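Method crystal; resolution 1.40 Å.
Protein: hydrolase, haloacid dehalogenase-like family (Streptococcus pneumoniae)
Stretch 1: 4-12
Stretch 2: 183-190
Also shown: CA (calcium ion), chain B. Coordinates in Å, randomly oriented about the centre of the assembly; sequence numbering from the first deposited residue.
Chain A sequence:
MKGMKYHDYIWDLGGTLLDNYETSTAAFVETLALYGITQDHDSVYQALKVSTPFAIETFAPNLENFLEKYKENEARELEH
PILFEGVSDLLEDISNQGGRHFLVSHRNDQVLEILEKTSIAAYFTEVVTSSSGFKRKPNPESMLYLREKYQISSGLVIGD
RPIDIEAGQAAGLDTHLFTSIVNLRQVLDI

Stretch 1 4-12: MKYHDYIWD
Stretch 2 (183-190) NLRQVLDI

The C-terminal helix of this chain packs against an N-terminal strand and the residues that lead into it, and the two stretches bury 349 Å² between them. At the centre sits Leu-188, buried, with the largest covered area of any residue in the contact. Its CA-to-CB bond points sideways, but chi1 m (-63°) and chi2 t (177°) bring the end of the side chain nearer the other stretch. Leu-188 CD2 lies 4.0 Å from Tyr-6 CD2, at the edge of that ring and near its plane. Leu-188 CD1 makes the closest approach to the second ring, 4.1 Å from Tyr-9 CE1 and oblique to it, with the other methyl not far behind. A branched leucine suits this place, since one side chain can touch two aromatic rings.

Both tyrosines are m at chi1 (-61° and -65°), with chi2 -77° and -96°. Tyr-6, in extended backbone at phi/psi -128/147, starts sideways and reaches the helix with its ring; Tyr-9 (-129/116), within the strand that includes residues 8 to 11, points toward it. Alternation along the strand explains why Asp-8 and Ile-10 are out of reach. Trp-11, two residues beyond Tyr-9, again comes near: its CB is sideways, but chi1 m (-62°) and chi2 96° carry the ring inward until Trp-11 CH2 meets Leu-184 CD2 at 3.7 Å, obliquely. The length of the indole allows this reach. Leu-184 (-64/-43) points toward the strand with chi1 t and chi2 p. One helical turn separates it from Leu-188, and the backbone bond from Leu-188 N to Leu-184 O, 3.0 Å, spans that turn, so both leucines serve the same apolar surface.

The nearest CA atoms across the contact are those of Lys-5 and Leu-188, 6.9 Å apart. Contacts run from Trp-11 with Leu-184 to Met-4 with Ile-190, so sequence falls on one stretch as it rises on the other. Met-4, with chi angles t, p, t, sends SD to within 4.1 Å of Ile-190 CD1, whose chi1 and chi2 are both t; two flexible or branched apolar chains thus extend the packing outward.

The helix runs through Leu-188 (-92/-6), and Asp-189 leaves helical geometry with positive phi (58/36). Ile-190 follows with phi -128°; Ile-190 N donates to Arg-185 O at 3.2 Å. The terminal carboxylate is met by Arg-185, whose NH1 forms a salt bridge with Ile-190 OXT at 2.9 Å.

The polar edge belongs to Lys-5, at -70/-37, with chi angles m, t, t, m. Its long aliphatic chain lies over the end of the helix: Lys-5 CE is 3.5 Å from Val-187 O and 3.3 Å from Asp-189 OD2. Opposite charges then pair: Lys-5 NZ stands 3.5 Å from Asp-189 OD2, a salt bridge, with Asp-189 at chi1 m and chi2 -37°. No direct hydrogen bond joins the stretches. Instead, water 1 accepts from Lys-5 N at 3.0 Å and donates to Leu-188 O at 2.6 Å, linking two backbone groups.

Asp-12, next after Trp-11 and out of reach of the helix, binds the calcium ion.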

# COMPACT_ATOMS: atom_id res chain seq x y z
N MET A 4 -21.15 5.25 -13.05
CA MET A 4 -19.73 5.38 -12.60
C MET A 4 -19.62 6.48 -11.54
O MET A 4 -19.62 7.66 -11.87
CB MET A 4 -18.85 5.72 -13.80
CG MET A 4 -17.38 5.58 -13.52
SD MET A 4 -16.79 3.90 -13.30
CE MET A 4 -15.11 4.43 -12.99
N LYS A 5 -19.50 6.07 -10.28
CA LYS A 5 -19.72 6.97 -9.14
C LYS A 5 -18.63 8.05 -8.98
O LYS A 5 -18.94 9.19 -8.62
CB LYS A 5 -19.86 6.15 -7.85
CG LYS A 5 -21.03 5.14 -7.86
CD LYS A 5 -20.82 3.98 -6.89
CE LYS A 5 -21.88 2.89 -7.06
NZ LYS A 5 -23.25 3.33 -6.64
N TYR A 6 -17.38 7.69 -9.25
CA TYR A 6 -16.26 8.60 -9.05
C TYR A 6 -15.41 8.68 -10.31
O TYR A 6 -15.28 7.68 -11.01
CB TYR A 6 -15.38 8.11 -7.90
CG TYR A 6 -16.11 8.03 -6.59
CD1 TYR A 6 -16.36 9.18 -5.85
CD2 TYR A 6 -16.55 6.82 -6.09
CE1 TYR A 6 -17.04 9.12 -4.64
CE2 TYR A 6 -17.23 6.74 -4.89
CZ TYR A 6 -17.47 7.89 -4.17
OH TYR A 6 -18.13 7.80 -2.96
N HIS A 7 -14.83 9.84 -10.56
CA HIS A 7 -13.94 10.05 -11.71
C HIS A 7 -12.48 9.80 -11.34
O HIS A 7 -11.72 9.23 -12.12
CB HIS A 7 -14.08 11.47 -12.28
CG HIS A 7 -13.22 11.72 -13.48
ND1 HIS A 7 -13.53 11.23 -14.74
CD2 HIS A 7 -12.07 12.41 -13.63
CE1 HIS A 7 -12.61 11.63 -15.60
NE2 HIS A 7 -11.70 12.33 -14.95
N ASP A 8 -12.10 10.26 -10.15
CA ASP A 8 -10.72 10.28 -9.70
C ASP A 8 -10.53 9.42 -8.45
O ASP A 8 -11.37 9.42 -7.55
CB ASP A 8 -10.30 11.72 -9.42
CG ASP A 8 -10.26 12.55 -10.68
OD1 ASP A 8 -9.80 12.01 -11.70
OD2 ASP A 8 -10.68 13.73 -10.65
N TYR A 9 -9.42 8.69 -8.43
CA TYR A 9 -9.14 7.70 -7.41
C TYR A 9 -7.75 8.00 -6.86
O TYR A 9 -6.78 7.97 -7.61
CB TYR A 9 -9.21 6.29 -8.03
CG TYR A 9 -10.61 5.96 -8.50
CD1 TYR A 9 -11.48 5.23 -7.69
CD2 TYR A 9 -11.10 6.43 -9.71
CE1 TYR A 9 -12.76 4.95 -8.09
CE2 TYR A 9 -12.40 6.16 -10.11
CZ TYR A 9 -13.22 5.41 -9.29
OH TYR A 9 -14.53 5.15 -9.68
N ILE A 10 -7.68 8.34 -5.58
CA ILE A 10 -6.42 8.65 -4.94
C ILE A 10 -6.07 7.46 -4.05
O ILE A 10 -6.72 7.23 -3.03
CB ILE A 10 -6.47 9.94 -4.12
CG1 ILE A 10 -6.87 11.13 -5.01
CG2 ILE A 10 -5.10 10.20 -3.50
CD1 ILE A 10 -7.00 12.44 -4.25
N TRP A 11 -5.03 6.74 -4.45
CA TRP A 11 -4.67 5.47 -3.85
C TRP A 11 -3.53 5.58 -2.86
O TRP A 11 -2.70 6.49 -2.91
CB TRP A 11 -4.22 4.50 -4.94
CG TRP A 11 -5.27 4.15 -5.96
CD1 TRP A 11 -5.45 4.73 -7.18
CD2 TRP A 11 -6.23 3.10 -5.86
NE1 TRP A 11 -6.48 4.12 -7.83
CE2 TRP A 11 -6.99 3.13 -7.04
CE3 TRP A 11 -6.54 2.16 -4.87
CZ2 TRP A 11 -8.03 2.23 -7.29
CZ3 TRP A 11 -7.59 1.27 -5.12
CH2 TRP A 11 -8.31 1.32 -6.32
N ASP A 12 -3.54 4.60 -1.98
CA ASP A 12 -2.48 4.25 -1.05
C ASP A 12 -1.77 3.02 -1.63
O ASP A 12 -2.40 2.20 -2.28
CB ASP A 12 -3.18 3.98 0.29
CG ASP A 12 -2.32 3.29 1.32
OD1 ASP A 12 -1.22 3.78 1.64
OD2 ASP A 12 -2.84 2.31 1.90
N ASN A 183 -14.27 -6.41 -2.39
CA ASN A 183 -15.20 -5.55 -1.69
C ASN A 183 -15.27 -4.14 -2.28
O ASN A 183 -16.34 -3.54 -2.32
CB ASN A 183 -14.87 -5.46 -0.21
CG ASN A 183 -15.97 -4.79 0.57
OD1 ASN A 183 -17.12 -5.23 0.53
ND2 ASN A 183 -15.63 -3.71 1.26
N LEU A 184 -14.13 -3.61 -2.71
CA LEU A 184 -14.12 -2.31 -3.37
C LEU A 184 -14.91 -2.38 -4.68
O LEU A 184 -15.70 -1.48 -4.97
CB LEU A 184 -12.68 -1.85 -3.61
CG LEU A 184 -12.52 -0.51 -4.33
CD1 LEU A 184 -13.31 0.58 -3.67
CD2 LEU A 184 -11.05 -0.15 -4.37
N ARG A 185 -14.73 -3.45 -5.44
CA ARG A 185 -15.55 -3.65 -6.65
C ARG A 185 -17.04 -3.66 -6.31
O ARG A 185 -17.83 -3.07 -7.03
CB ARG A 185 -15.20 -4.96 -7.33
CG ARG A 185 -13.90 -4.93 -8.11
CD ARG A 185 -13.70 -6.23 -8.87
NE ARG A 185 -12.58 -6.16 -9.80
CZ ARG A 185 -12.62 -5.59 -11.01
NH1 ARG A 185 -13.71 -4.97 -11.44
NH2 ARG A 185 -11.54 -5.62 -11.76
N GLN A 186 -17.41 -4.34 -5.23
CA GLN A 186 -18.82 -4.42 -4.84
C GLN A 186 -19.39 -3.04 -4.52
O GLN A 186 -20.52 -2.72 -4.91
CB GLN A 186 -18.99 -5.38 -3.65
CG GLN A 186 -20.41 -5.54 -3.11
CD GLN A 186 -21.36 -6.26 -4.06
OE1 GLN A 186 -22.33 -5.66 -4.55
NE2 GLN A 186 -21.12 -7.55 -4.29
N VAL A 187 -18.62 -2.20 -3.84
CA VAL A 187 -19.06 -0.85 -3.52
C VAL A 187 -19.18 0.02 -4.78
O VAL A 187 -20.04 0.90 -4.86
CB VAL A 187 -18.12 -0.21 -2.45
CG1 VAL A 187 -18.37 1.27 -2.31
CG2 VAL A 187 -18.30 -0.94 -1.12
N LEU A 188 -18.32 -0.24 -5.77
CA LEU A 188 -18.28 0.54 -7.01
C LEU A 188 -19.14 -0.01 -8.15
O LEU A 188 -19.24 0.63 -9.20
CB LEU A 188 -16.83 0.66 -7.51
CG LEU A 188 -15.82 1.39 -6.61
CD1 LEU A 188 -14.44 1.31 -7.24
CD2 LEU A 188 -16.24 2.82 -6.39
N ASP A 189 -19.74 -1.19 -7.96
CA ASP A 189 -20.51 -1.87 -9.02
C ASP A 189 -19.66 -2.13 -10.27
O ASP A 189 -20.17 -2.03 -11.39
CB ASP A 189 -21.76 -1.06 -9.43
CG ASP A 189 -22.76 -0.84 -8.30
OD1 ASP A 189 -22.96 -1.74 -7.48
OD2 ASP A 189 -23.38 0.25 -8.30
N ILE A 190 -18.37 -2.44 -10.12
CA ILE A 190 -17.50 -2.53 -11.31
C ILE A 190 -16.74 -3.84 -11.38
O ILE A 190 -16.49 -4.35 -12.50
CB ILE A 190 -16.54 -1.34 -11.38
CG1 ILE A 190 -15.94 -1.22 -12.78
CG2 ILE A 190 -15.47 -1.45 -10.30
CD1 ILE A 190 -15.23 0.09 -12.98
OXT ILE A 190 -16.33 -4.40 -10.36
CA CA B . -1.26 1.88 3.63
O HOH W 1 -19.29 3.16 -9.63
O HOH W 2 -0.62 0.31 5.33
O HOH W 3 -1.85 3.79 4.92
O HOH W 4 0.95 2.63 3.51